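Local coordinates for protein ribonuclease VapC (Klebsiella pneumoniae, PDB 7BY3) that probably acts as the toxin of a toxin-antitoxin pair, a magnesium-dependent endoribonuclease of the PIN-domain family that is held in complex with its CopG-family partner, at residues G4-F8 and W30-I36; F8-I14 and T40-V44; D72-S77 and A95-L99. All coordinates share one frame. Residue numbers count along the deposited sequence, not the author numbering.

Interaction 1: G4-F8 and W30-I36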
loop_
_atom_site.group_PDB
_atom_site.type_symbol
_atom_site.label_atom_id
_atom_site.label_comp_id
_atom_site.label_asym_id
_atom_site.label_seq_id
_atom_site.Cartn_x
_atom_site.Cartn_y
_atom_site.Cartn_z
ATOM N N GLY B 4 19.038 16.365 2.373
ATOM C CA GLY B 4 18.223 16.563 3.557
ATOM C C GLY B 4 16.743 16.634 3.240
ATOM O O GLY B 4 16.021 17.475 3.775
ATOM N N SER B 5 16.290 15.751 2.357
ATOM C CA SER B 5 14.880 15.695 1.995
ATOM C C SER B 5 14.066 15.041 3.105
ATOM O O SER B 5 14.606 14.307 3.934
ATOM C CB SER B 5 14.694 14.946 0.677
ATOM O OG SER B 5 15.146 15.727 -0.414
ATOM N N ALA B 6 12.764 15.306 3.114
ATOM C CA ALA B 6 11.923 14.916 4.234
ATOM C C ALA B 6 10.708 14.079 3.837
ATOM O O ALA B 6 10.032 14.367 2.850
ATOM C CB ALA B 6 11.470 16.156 4.976
ATOM N N LEU B 7 10.447 13.038 4.624
ATOM C CA LEU B 7 9.203 12.279 4.544
ATOM C C LEU B 7 8.432 12.468 5.845
ATOM O O LEU B 7 8.948 12.182 6.925
ATOM C CB LEU B 7 9.471 10.793 4.294
ATOM C CG LEU B 7 8.226 9.917 4.121
ATOM C CD1 LEU B 7 7.885 9.746 2.652
ATOM C CD2 LEU B 7 8.400 8.567 4.791
ATOM N N PHE B 8 7.199 12.951 5.746
ATOM C CA PHE B 8 6.419 13.279 6.934
ATOM C C PHE B 8 5.378 12.217 7.269
ATOM O O PHE B 8 4.590 11.812 6.416
ATOM C CB PHE B 8 5.744 14.641 6.761
ATOM C CG PHE B 8 6.681 15.801 6.936
ATOM C CD1 PHE B 8 7.370 16.323 5.855
ATOM C CD2 PHE B 8 6.884 16.360 8.185
ATOM C CE1 PHE B 8 8.238 17.385 6.016
ATOM C CE2 PHE B 8 7.750 17.421 8.352
ATOM C CZ PHE B 8 8.427 17.935 7.266
ATOM N N TRP B 30 11.997 21.891 6.757
ATOM C CA TRP B 30 12.623 21.080 5.723
ATOM C C TRP B 30 12.359 21.643 4.330
ATOM O O TRP B 30 11.303 22.225 4.083
ATOM C CB TRP B 30 12.126 19.638 5.825
ATOM C CG TRP B 30 12.456 19.009 7.142
ATOM C CD1 TRP B 30 11.741 19.108 8.298
ATOM C CD2 TRP B 30 13.594 18.195 7.441
ATOM N NE1 TRP B 30 12.361 18.402 9.299
ATOM C CE2 TRP B 30 13.501 17.831 8.799
ATOM C CE3 TRP B 30 14.680 17.733 6.693
ATOM C CZ2 TRP B 30 14.452 17.029 9.422
ATOM C CZ3 TRP B 30 15.623 16.937 7.315
ATOM C CH2 TRP B 30 15.503 16.594 8.665
ATOM N N PRO B 31 13.330 21.489 3.417
ATOM C CA PRO B 31 13.160 22.015 2.059
ATOM C C PRO B 31 12.124 21.251 1.236
ATOM O O PRO B 31 12.157 20.021 1.203
ATOM C CB PRO B 31 14.556 21.856 1.450
ATOM C CG PRO B 31 15.143 20.697 2.178
ATOM C CD PRO B 31 14.623 20.801 3.585
ATOM N N PRO B 32 11.218 21.977 0.567
ATOM C CA PRO B 32 10.314 21.385 -0.424
ATOM C C PRO B 32 11.112 20.938 -1.643
ATOM O O PRO B 32 12.178 21.507 -1.879
ATOM C CB PRO B 32 9.363 22.537 -0.767
ATOM C CG PRO B 32 10.136 23.770 -0.442
ATOM C CD PRO B 32 10.969 23.416 0.752
ATOM N N GLN B 33 10.640 19.951 -2.400
ATOM C CA GLN B 33 9.381 19.257 -2.157
ATOM C C GLN B 33 9.565 18.124 -1.156
ATOM O O GLN B 33 10.470 17.304 -1.298
ATOM C CB GLN B 33 8.832 18.713 -3.480
ATOM C CG GLN B 33 7.529 17.940 -3.389
ATOM C CD GLN B 33 7.176 17.256 -4.701
ATOM O OE1 GLN B 33 8.000 16.556 -5.292
ATOM N NE2 GLN B 33 5.952 17.467 -5.169
ATOM N N ASN B 34 8.710 18.079 -0.141
ATOM C CA ASN B 34 8.774 16.998 0.831
ATOM C C ASN B 34 7.824 15.874 0.448
ATOM O O ASN B 34 7.072 15.992 -0.519
ATOM C CB ASN B 34 8.461 17.518 2.231
ATOM C CG ASN B 34 9.562 18.403 2.778
ATOM O OD1 ASN B 34 10.748 18.110 2.612
ATOM N ND2 ASN B 34 9.178 19.497 3.424
ATOM N N ALA B 35 7.843 14.790 1.213
ATOM C CA ALA B 35 7.153 13.581 0.787
ATOM C C ALA B 35 6.271 12.961 1.859
ATOM O O ALA B 35 6.481 13.158 3.054
ATOM C CB ALA B 35 8.170 12.557 0.301
ATOM N N ILE B 36 5.270 12.213 1.402
ATOM C CA ILE B 36 4.461 11.359 2.261
ATOM C C ILE B 36 4.190 10.039 1.549
ATOM O O ILE B 36 4.231 9.967 0.322
ATOM C CB ILE B 36 3.114 12.008 2.646
ATOM C CG1 ILE B 36 2.344 12.438 1.397
ATOM C CG2 ILE B 36 3.324 13.190 3.580
ATOM C CD1 ILE B 36 0.923 12.861 1.683
HETATM O O HOH W 1 13.297 18.134 -0.308
#

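Interaction 2: F8-I14 and T40-V44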
loop_
_atom_site.group_PDB
_atom_site.type_symbol
_atom_site.label_atom_id
_atom_site.label_comp_id
_atom_site.label_asym_id
_atom_site.label_seq_id
_atom_site.Cartn_x
_atom_site.Cartn_y
_atom_site.Cartn_z
ATOM N N PHE B 8 7.199 12.951 5.746
ATOM C CA PHE B 8 6.419 13.279 6.934
ATOM C C PHE B 8 5.378 12.217 7.269
ATOM O O PHE B 8 4.590 11.812 6.416
ATOM C CB PHE B 8 5.744 14.641 6.761
ATOM C CG PHE B 8 6.681 15.801 6.936
ATOM C CD1 PHE B 8 7.370 16.323 5.855
ATOM C CD2 PHE B 8 6.884 16.360 8.185
ATOM C CE1 PHE B 8 8.238 17.385 6.016
ATOM C CE2 PHE B 8 7.750 17.421 8.352
ATOM C CZ PHE B 8 8.427 17.935 7.266
ATOM N N ASP B 9 5.388 11.776 8.523
ATOM C CA ASP B 9 4.447 10.775 9.010
ATOM C C ASP B 9 3.056 11.381 9.173
ATOM O O ASP B 9 2.903 12.601 9.247
ATOM C CB ASP B 9 4.937 10.183 10.335
ATOM C CG ASP B 9 4.259 8.869 10.679
ATOM O OD1 ASP B 9 3.461 8.373 9.856
ATOM O OD2 ASP B 9 4.532 8.325 11.770
ATOM N N THR B 10 2.049 10.516 9.217
ATOM C CA THR B 10 0.647 10.926 9.232
ATOM C C THR B 10 0.294 11.899 10.359
ATOM O O THR B 10 -0.456 12.852 10.147
ATOM C CB THR B 10 -0.279 9.693 9.341
ATOM O OG1 THR B 10 0.096 8.723 8.355
ATOM C CG2 THR B 10 -1.731 10.090 9.130
ATOM N N ASN B 11 0.838 11.663 11.550
ATOM C CA ASN B 11 0.479 12.456 12.724
ATOM C C ASN B 11 0.825 13.941 12.591
ATOM O O ASN B 11 0.183 14.791 13.210
ATOM C CB ASN B 11 1.147 11.878 13.978
ATOM C CG ASN B 11 2.652 11.726 13.827
ATOM O OD1 ASN B 11 3.149 10.649 13.499
ATOM N ND2 ASN B 11 3.382 12.806 14.071
ATOM N N ILE B 12 1.834 14.251 11.784
ATOM C CA ILE B 12 2.251 15.635 11.592
ATOM C C ILE B 12 1.284 16.380 10.682
ATOM O O ILE B 12 0.903 17.516 10.967
ATOM C CB ILE B 12 3.667 15.716 11.011
ATOM C CG1 ILE B 12 4.665 15.127 12.003
ATOM C CG2 ILE B 12 4.037 17.155 10.690
ATOM C CD1 ILE B 12 6.082 15.226 11.549
ATOM N N LEU B 13 0.887 15.735 9.589
ATOM C CA LEU B 13 -0.092 16.314 8.676
ATOM C C LEU B 13 -1.421 16.551 9.387
ATOM O O LEU B 13 -2.045 17.599 9.219
ATOM C CB LEU B 13 -0.297 15.411 7.457
ATOM C CG LEU B 13 0.769 15.462 6.360
ATOM C CD1 LEU B 13 0.372 14.561 5.210
ATOM C CD2 LEU B 13 0.965 16.881 5.868
ATOM N N ILE B 14 -1.844 15.573 10.184
ATOM C CA ILE B 14 -3.058 15.694 10.984
ATOM C C ILE B 14 -2.966 16.888 11.927
ATOM O O ILE B 14 -3.906 17.676 12.039
ATOM C CB ILE B 14 -3.324 14.414 11.802
ATOM C CG1 ILE B 14 -3.631 13.241 10.870
ATOM C CG2 ILE B 14 -4.482 14.622 12.765
ATOM C CD1 ILE B 14 -4.858 13.455 10.012
ATOM N N THR B 40 -0.186 7.470 4.222
ATOM C CA THR B 40 -0.484 8.726 4.897
ATOM C C THR B 40 -1.579 9.495 4.160
ATOM O O THR B 40 -2.475 10.055 4.787
ATOM C CB THR B 40 0.777 9.603 5.029
ATOM O OG1 THR B 40 1.704 8.972 5.921
ATOM C CG2 THR B 40 0.426 10.973 5.576
ATOM N N TRP B 41 -1.510 9.504 2.830
ATOM C CA TRP B 41 -2.517 10.173 2.009
ATOM C C TRP B 41 -3.918 9.660 2.335
ATOM O O TRP B 41 -4.845 10.444 2.509
ATOM C CB TRP B 41 -2.219 9.981 0.517
ATOM C CG TRP B 41 -3.068 10.838 -0.394
ATOM C CD1 TRP B 41 -2.757 12.075 -0.875
ATOM C CD2 TRP B 41 -4.358 10.510 -0.922
ATOM N NE1 TRP B 41 -3.774 12.543 -1.671
ATOM C CE2 TRP B 41 -4.771 11.605 -1.718
ATOM C CE3 TRP B 41 -5.211 9.410 -0.807
ATOM C CZ2 TRP B 41 -5.993 11.622 -2.389
ATOM C CZ3 TRP B 41 -6.425 9.428 -1.474
ATOM C CH2 TRP B 41 -6.804 10.528 -2.254
ATOM N N MET B 42 -4.057 8.341 2.440
ATOM C CA MET B 42 -5.348 7.720 2.724
ATOM C C MET B 42 -5.869 8.051 4.121
ATOM O O MET B 42 -7.045 8.371 4.289
ATOM C CB MET B 42 -5.256 6.201 2.558
ATOM C CG MET B 42 -5.054 5.745 1.124
ATOM S SD MET B 42 -5.184 3.959 0.935
ATOM C CE MET B 42 -3.463 3.484 1.027
ATOM N N GLU B 43 -4.995 7.973 5.120
ATOM C CA GLU B 43 -5.396 8.227 6.502
ATOM C C GLU B 43 -5.731 9.694 6.747
ATOM O O GLU B 43 -6.526 10.013 7.628
ATOM C CB GLU B 43 -4.306 7.776 7.479
ATOM C CG GLU B 43 -4.116 6.269 7.551
ATOM C CD GLU B 43 -3.463 5.821 8.848
ATOM O OE1 GLU B 43 -3.561 6.561 9.849
ATOM O OE2 GLU B 43 -2.858 4.728 8.868
ATOM N N VAL B 44 -5.122 10.588 5.975
ATOM C CA VAL B 44 -5.455 12.005 6.064
ATOM C C VAL B 44 -6.796 12.272 5.379
ATOM O O VAL B 44 -7.614 13.048 5.875
ATOM C CB VAL B 44 -4.354 12.890 5.439
ATOM C CG1 VAL B 44 -4.803 14.340 5.375
ATOM C CG2 VAL B 44 -3.068 12.776 6.242
HETATM O O HOH W 2 4.433 9.165 5.048
#

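Interaction 3: D72-S77 and A95-L99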
loop_
_atom_site.group_PDB
_atom_site.type_symbol
_atom_site.label_atom_id
_atom_site.label_comp_id
_atom_site.label_asym_id
_atom_site.label_seq_id
_atom_site.Cartn_x
_atom_site.Cartn_y
_atom_site.Cartn_z
ATOM N N ASP B 72 9.249 -3.606 -3.709
ATOM C CA ASP B 72 10.435 -3.577 -2.855
ATOM C C ASP B 72 10.382 -2.541 -1.731
ATOM O O ASP B 72 11.311 -2.447 -0.932
ATOM C CB ASP B 72 11.694 -3.379 -3.697
ATOM C CG ASP B 72 12.315 -4.701 -4.121
ATOM O OD1 ASP B 72 11.557 -5.665 -4.363
ATOM O OD2 ASP B 72 13.559 -4.784 -4.195
ATOM N N ILE B 73 9.302 -1.770 -1.661
ATOM C CA ILE B 73 8.984 -1.075 -0.418
ATOM C C ILE B 73 8.380 -2.124 0.498
ATOM O O ILE B 73 8.689 -2.190 1.689
ATOM C CB ILE B 73 8.008 0.102 -0.614
ATOM C CG1 ILE B 73 8.761 1.335 -1.113
ATOM C CG2 ILE B 73 7.297 0.436 0.688
ATOM C CD1 ILE B 73 7.862 2.416 -1.656
ATOM N N ALA B 74 7.533 -2.963 -0.089
ATOM C CA ALA B 74 6.946 -4.095 0.607
ATOM C C ALA B 74 8.030 -5.044 1.098
ATOM O O ALA B 74 7.932 -5.595 2.191
ATOM C CB ALA B 74 5.970 -4.825 -0.301
ATOM N N GLU B 75 9.062 -5.225 0.282
ATOM C CA GLU B 75 10.180 -6.095 0.634
ATOM C C GLU B 75 10.892 -5.595 1.885
ATOM O O GLU B 75 11.132 -6.353 2.824
ATOM C CB GLU B 75 11.172 -6.187 -0.526
ATOM C CG GLU B 75 11.920 -7.497 -0.591
ATOM C CD GLU B 75 11.011 -8.647 -0.954
ATOM O OE1 GLU B 75 10.474 -8.642 -2.080
ATOM O OE2 GLU B 75 10.825 -9.548 -0.111
ATOM N N ARG B 76 11.230 -4.311 1.886
ATOM C CA ARG B 76 11.890 -3.687 3.024
ATOM C C ARG B 76 10.961 -3.642 4.232
ATOM O O ARG B 76 11.403 -3.789 5.372
ATOM C CB ARG B 76 12.355 -2.276 2.660
ATOM C CG ARG B 76 13.009 -1.517 3.801
ATOM C CD ARG B 76 14.288 -2.193 4.259
ATOM N NE ARG B 76 15.284 -2.240 3.195
ATOM C CZ ARG B 76 16.066 -1.219 2.859
ATOM N NH1 ARG B 76 15.972 -0.064 3.503
ATOM N NH2 ARG B 76 16.944 -1.355 1.875
ATOM N N SER B 77 9.672 -3.446 3.971
ATOM C CA SER B 77 8.676 -3.311 5.029
ATOM C C SER B 77 8.585 -4.560 5.899
ATOM O O SER B 77 8.500 -4.464 7.123
ATOM C CB SER B 77 7.307 -2.998 4.428
ATOM O OG SER B 77 7.334 -1.766 3.731
ATOM N N ALA B 95 10.066 2.140 5.542
ATOM C CA ALA B 95 10.662 1.529 4.356
ATOM C C ALA B 95 10.687 2.510 3.193
ATOM O O ALA B 95 11.646 2.558 2.423
ATOM C CB ALA B 95 9.902 0.273 3.969
ATOM N N THR B 96 9.618 3.288 3.075
ATOM C CA THR B 96 9.507 4.298 2.035
ATOM C C THR B 96 10.586 5.366 2.199
ATOM O O THR B 96 11.199 5.798 1.222
ATOM C CB THR B 96 8.111 4.953 2.052
ATOM O OG1 THR B 96 7.119 3.967 1.741
ATOM C CG2 THR B 96 8.029 6.078 1.037
ATOM N N ALA B 97 10.828 5.774 3.440
ATOM C CA ALA B 97 11.838 6.785 3.734
ATOM C C ALA B 97 13.241 6.285 3.403
ATOM O O ALA B 97 14.021 6.986 2.761
ATOM C CB ALA B 97 11.758 7.205 5.192
ATOM N N GLN B 98 13.551 5.070 3.847
ATOM C CA GLN B 98 14.864 4.475 3.621
ATOM C C GLN B 98 15.201 4.350 2.141
ATOM O O GLN B 98 16.274 4.765 1.706
ATOM C CB GLN B 98 14.949 3.094 4.274
ATOM C CG GLN B 98 14.905 3.104 5.785
ATOM C CD GLN B 98 15.350 1.784 6.375
ATOM O OE1 GLN B 98 15.460 0.784 5.668
ATOM N NE2 GLN B 98 15.610 1.775 7.675
ATOM N N LEU B 99 14.280 3.769 1.378
ATOM C CA LEU B 99 14.506 3.514 -0.039
ATOM C C LEU B 99 14.805 4.800 -0.802
ATOM O O LEU B 99 15.652 4.821 -1.694
ATOM C CB LEU B 99 13.292 2.812 -0.652
ATOM C CG LEU B 99 13.050 1.350 -0.264
ATOM C CD1 LEU B 99 12.339 0.616 -1.386
ATOM C CD2 LEU B 99 14.348 0.646 0.099
#

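Interaction 1: G4-F8 and W30-I36
Two backbone hydrogen bonds tie the segments together, both centred on Ala35: its N donates to Ala6 O (2.8 Å), and its O accepts from Phe8 N (2.8 Å). Because both bonds go to the residues flanking Leu7, Leu7 and Ala35 form a single parallel bridge, CA to CA 4.5 Å, and a CA-H...O contact from Leu7 CA to Ala35 O (3.2 Å) lies between them. Toward the chain start a water takes over: it accepts from Ser5 OG (3.0 Å) and donates to Pro31 O (2.7 Å) and Gln33 O (3.1 Å) where the backbones diverge. Around this polar line, Phe8 turns its ring edge to the face of Trp30 in an offset edge-to-face pair, its centroid 5.5 Å from that of the five-membered ring of Trp30 and planes at 85°. Ala6 CB packs on Trp30 CB (3.6 Å), while Leu7 CD1 rests on Ala35 CB (3.7 Å). Leu7 also makes backbone hydrogen bonds with Glu103 and Ile105, as Asn34 and Ile36 do with Asn65. Strand 6-8 thus sits between strands 103-105 and 35-37, joining the strand pair 35-37/65-67 to the rest of the parallel central sheet of the alpha/beta PIN fold.

Interaction 2: F8-I14 and T40-V44
Thr40 opens the contact with a hydroxyl pair, its OG1 lying 2.9 Å from Thr10 OG1 in a hydrogen bond that either group could donate. The same Thr40 OG1 is 2.9 Å from a water that donates to Phe8 O (3.0 Å), so the end of strand 6-8 is tied to helix 38-50 as well. The methyl of Thr40 serves the apolar side, with CG2 3.6 Å from Leu13 CD1. One turn on, Glu43 lays its aliphatic part against Thr10, CB to Thr10 CG2 3.8 Å, while its carboxylate turns to another chain, OE2 pairing with a basic side chain of the CopG-family antitoxin in a salt bridge. Val44 then closes the interface: its CG2 meets Leu13 CD1 (4.0 Å), Ile14 CD1 (4.2 Å) and Thr10 CG2 (4.2 Å). The axes of segments 10-14 and 40-44 approach to 9.7 Å and run in broadly the same direction at 39°, so Thr10 and Thr40 have CA atoms 5.0 Å apart whereas those of Ile14 and Val44 are 6.6 Å apart. Asp9 precedes its helix, and its OD1 accepts from Thr10 N (2.6 Å). Asp9 and nearby Asp90 are predicted Mg(2+) ligands, and antitoxin side chains also reach Asp9; the arrangement is consistent with the acidic site of PIN-domain nucleases, which the antitoxin contacts probably mask.

Interaction 3: D72-S77 and A95-L99
Consecutive helices 71-83 and 88-99 of the PIN domain, linked by a short loop, cross steeply: the segment axes make an angle of 113° and approach to 9.0 Å. Van der Waals packing fills the crossing. Ala95 points its small side chain at helix 71-83, and its methyl lies against backbone and hydroxyl oxygens as well as carbon, with CB touching Ile73 O (3.6 Å), Arg76 CG (3.6 Å) and Ser77 OG (3.3 Å); with so small a residue here, the CA atoms of Ser77 and Ala95 come within 5.3 Å. Ile73 reaches across one turn of helix 88-99, with CG2 4.2 Å from Ala95 CB and CG1 3.7 Å from Leu99 CD1. That leucine methyl, Leu99 CD1, also lies 3.3 Å from the backbone oxygen Asp72 O. On the inner side, Ile73 and Thr96 both reach Ile67 of strand 65-67, which places the helix pair against the sheet; Thr96 OG1 bonds back to Ile92 O. Helix 71-83 also borders the second copy of the protein, where Ala74 and Ser77 pack on Met42 of that subunit. Polar interactions are few. Ser77 OG donates to Ile73 O, a very short 2.5 Å bond within its own helix. Toward the solvent edge Arg76 reaches across to helix 88-99, one guanidinium face over Leu99 CD2, and its NH1 donates to Gln98 OE1 at a very short 2.4 Å.

How the interactions relate
The three contacts lie within one PIN domain. Interactions 1 and 2 share Phe8 and interleave along the chain: strand 6-8 leads into helix 10-17 and strand 35-37 into helix 38-50, so the paired strands hand over to paired helices. Their centres are 13 Å apart, and Ile36 CG2 packs on Leu13 CD1 at 3.6 Å. Interaction 3 follows later in the sequence, about 17 Å from interaction 1 between centres, and meets it where Leu7 CD2 packs on Ala97 CB (3.6 Å). Interactions 2 and 3 do not touch, yet both border the second subunit. Strand 6-8 thus links the strand and helix pairs of interactions 1 and 2 with helix 88-99, which carries the predicted metal ligand Asp90.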